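Local structure of actin binding protein family protein (Entamoeba histolytica HM-1:IMSS, 6K2F) at residues T6-K11 / R22-T27. The protein probably binds actin monomers and inhibits polymerization, likely by sequestering G-actin, through ADF-homology domains of which this chain is one. Sequence-based numbering, arbitrary orientation.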
loop_
_atom_site.group_PDB
_atom_site.type_symbol
_atom_site.label_atom_id
_atom_site.label_comp_id
_atom_site.label_asym_id
_atom_site.label_seq_id
_atom_site.Cartn_x
_atom_site.Cartn_y
_atom_site.Cartn_z
ATOM N N THR A 6 -11.925 17.977 8.915
ATOM C CA THR A 6 -12.117 16.830 9.832
ATOM C C THR A 6 -11.953 15.523 9.050
ATOM O O THR A 6 -11.293 14.603 9.573
ATOM C CB THR A 6 -13.484 16.877 10.514
ATOM O OG1 THR A 6 -13.559 18.127 11.190
ATOM C CG2 THR A 6 -13.679 15.732 11.483
ATOM N N ASP A 7 -12.533 15.432 7.848
ATOM C CA ASP A 7 -12.466 14.178 7.055
ATOM C C ASP A 7 -11.005 13.866 6.749
ATOM O O ASP A 7 -10.627 12.703 6.833
ATOM C CB ASP A 7 -13.286 14.244 5.765
ATOM C CG ASP A 7 -14.770 13.966 5.949
ATOM O OD1 ASP A 7 -15.163 13.520 7.049
ATOM O OD2 ASP A 7 -15.527 14.194 4.986
ATOM N N LEU A 8 -10.213 14.877 6.371
ATOM C CA LEU A 8 -8.785 14.654 6.024
ATOM C C LEU A 8 -8.051 14.176 7.272
ATOM O O LEU A 8 -7.277 13.229 7.171
ATOM C CB LEU A 8 -8.151 15.935 5.468
ATOM C CG LEU A 8 -6.638 15.877 5.217
ATOM C CD1 LEU A 8 -6.279 14.715 4.305
ATOM C CD2 LEU A 8 -6.148 17.193 4.625
ATOM N N ILE A 9 -8.255 14.824 8.411
ATOM C CA ILE A 9 -7.563 14.398 9.661
ATOM C C ILE A 9 -7.947 12.951 9.971
ATOM O O ILE A 9 -7.048 12.168 10.282
ATOM C CB ILE A 9 -7.849 15.334 10.832
ATOM C CG1 ILE A 9 -7.371 16.756 10.534
ATOM C CG2 ILE A 9 -7.209 14.791 12.094
ATOM C CD1 ILE A 9 -7.952 17.797 11.446
ATOM N N ASN A 10 -9.232 12.615 9.927
ATOM C CA ASN A 10 -9.713 11.238 10.221
ATOM C C ASN A 10 -9.044 10.223 9.280
ATOM O O ASN A 10 -8.593 9.165 9.768
ATOM C CB ASN A 10 -11.236 11.149 10.117
ATOM C CG ASN A 10 -11.757 9.735 10.276
ATOM O OD1 ASN A 10 -12.541 9.255 9.456
ATOM N ND2 ASN A 10 -11.312 9.058 11.322
ATOM N N LYS A 11 -9.047 10.490 7.972
ATOM C CA LYS A 11 -8.530 9.525 6.976
ATOM C C LYS A 11 -7.022 9.388 7.180
ATOM O O LYS A 11 -6.499 8.266 7.099
ATOM C CB LYS A 11 -8.860 9.968 5.551
ATOM C CG LYS A 11 -10.333 9.925 5.163
ATOM C CD LYS A 11 -11.080 8.632 5.444
ATOM C CE LYS A 11 -12.577 8.794 5.281
ATOM N NZ LYS A 11 -13.105 9.896 6.122
ATOM N N ARG A 22 -1.133 4.158 0.933
ATOM C CA ARG A 22 0.180 4.792 0.713
ATOM C C ARG A 22 0.072 6.314 0.799
ATOM O O ARG A 22 0.974 6.928 1.394
ATOM C CB ARG A 22 0.767 4.347 -0.623
ATOM C CG ARG A 22 2.130 4.968 -0.896
ATOM C CD ARG A 22 3.204 4.608 0.124
ATOM N NE ARG A 22 3.557 3.203 0.035
ATOM C CZ ARG A 22 4.368 2.568 0.860
ATOM N NH1 ARG A 22 4.915 3.188 1.893
ATOM N NH2 ARG A 22 4.610 1.282 0.677
ATOM N N PHE A 23 -0.876 6.938 0.105
ATOM C CA PHE A 23 -0.894 8.410 0.137
ATOM C C PHE A 23 -2.294 8.982 -0.017
ATOM O O PHE A 23 -3.205 8.333 -0.504
ATOM C CB PHE A 23 0.094 8.985 -0.878
ATOM C CG PHE A 23 -0.177 8.793 -2.343
ATOM C CD1 PHE A 23 -1.074 9.591 -3.021
ATOM C CD2 PHE A 23 0.615 7.930 -3.080
ATOM C CE1 PHE A 23 -1.201 9.492 -4.392
ATOM C CE2 PHE A 23 0.489 7.840 -4.457
ATOM C CZ PHE A 23 -0.422 8.618 -5.109
ATOM N N ILE A 24 -2.379 10.227 0.421
ATOM C CA ILE A 24 -3.610 11.053 0.358
ATOM C C ILE A 24 -3.246 12.325 -0.381
ATOM O O ILE A 24 -2.296 12.984 0.004
ATOM C CB ILE A 24 -4.151 11.370 1.757
ATOM C CG1 ILE A 24 -4.432 10.094 2.548
ATOM C CG2 ILE A 24 -5.373 12.269 1.639
ATOM C CD1 ILE A 24 -4.623 10.322 4.047
ATOM N N GLN A 25 -3.950 12.612 -1.456
ATOM C CA GLN A 25 -3.800 13.898 -2.162
ATOM C C GLN A 25 -4.827 14.832 -1.556
ATOM O O GLN A 25 -5.978 14.367 -1.328
ATOM C CB GLN A 25 -4.032 13.769 -3.657
ATOM C CG GLN A 25 -3.781 15.071 -4.411
ATOM C CD GLN A 25 -3.958 14.847 -5.889
ATOM O OE1 GLN A 25 -4.755 14.016 -6.311
ATOM N NE2 GLN A 25 -3.219 15.597 -6.676
ATOM N N ALA A 26 -4.429 16.062 -1.265
ATOM C CA ALA A 26 -5.353 17.042 -0.661
ATOM C C ALA A 26 -5.237 18.365 -1.406
ATOM O O ALA A 26 -4.159 18.695 -1.898
ATOM C CB ALA A 26 -5.057 17.201 0.806
ATOM N N THR A 27 -6.324 19.114 -1.469
ATOM C CA THR A 27 -6.324 20.470 -2.054
ATOM C C THR A 27 -7.081 21.403 -1.123
ATOM O O THR A 27 -7.897 20.946 -0.302
ATOM C CB THR A 27 -6.926 20.537 -3.465
ATOM O OG1 THR A 27 -8.285 20.103 -3.422
ATOM C CG2 THR A 27 -6.166 19.677 -4.447
#
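In this ADF-homology domain the N-terminal helix 6-18 lies against one face of the central mixed sheet, and L8 and K11 in its first turns meet I24 and A26 on strand 23-29. The axes of segments 6-11 and 23-27 run nearly antiparallel, at 167°, and approach to 10.6 Å. L8, whose CB does not point at the strand, reaches it with the end of its side chain. Its CG stands anti to the backbone N (chi1 174°), which carries the forked end across to the strand, one methyl for each partner: CD1 meets I24 CG2 at 3.7 Å, and CD2 sits 4.0 Å from A26 CB. I24 and A26 are alternate residues, both directed at the helix, so the leucine fork spans two successive side chains on the same face of the strand. I24 is branched in turn. While CG2 takes L8, the other arm, with CG1 anti to the carbonyl carbon (chi1 -57°), brings CD1 against the K11 backbone, 4.1 Å from K11 C. The K11 side chain starts toward the strand but folds back along its own helix, where NZ makes a weak hydrogen bond to N10 OD1 at 3.4 Å. On the neighbouring strand 32-39, I33 touches both L8 and A26, and I35 touches K11, extending the greasy surface under the helix. Q25 points to the other face, where its NE2 is bound by Y55 O and S62 OG. No hydrogen bond links helix to strand here; the two segments meet through methyl-to-methyl contact, plus one isoleucine methyl laid against the K11 backbone, with the lysine ammonium kept clear of the apolar interface.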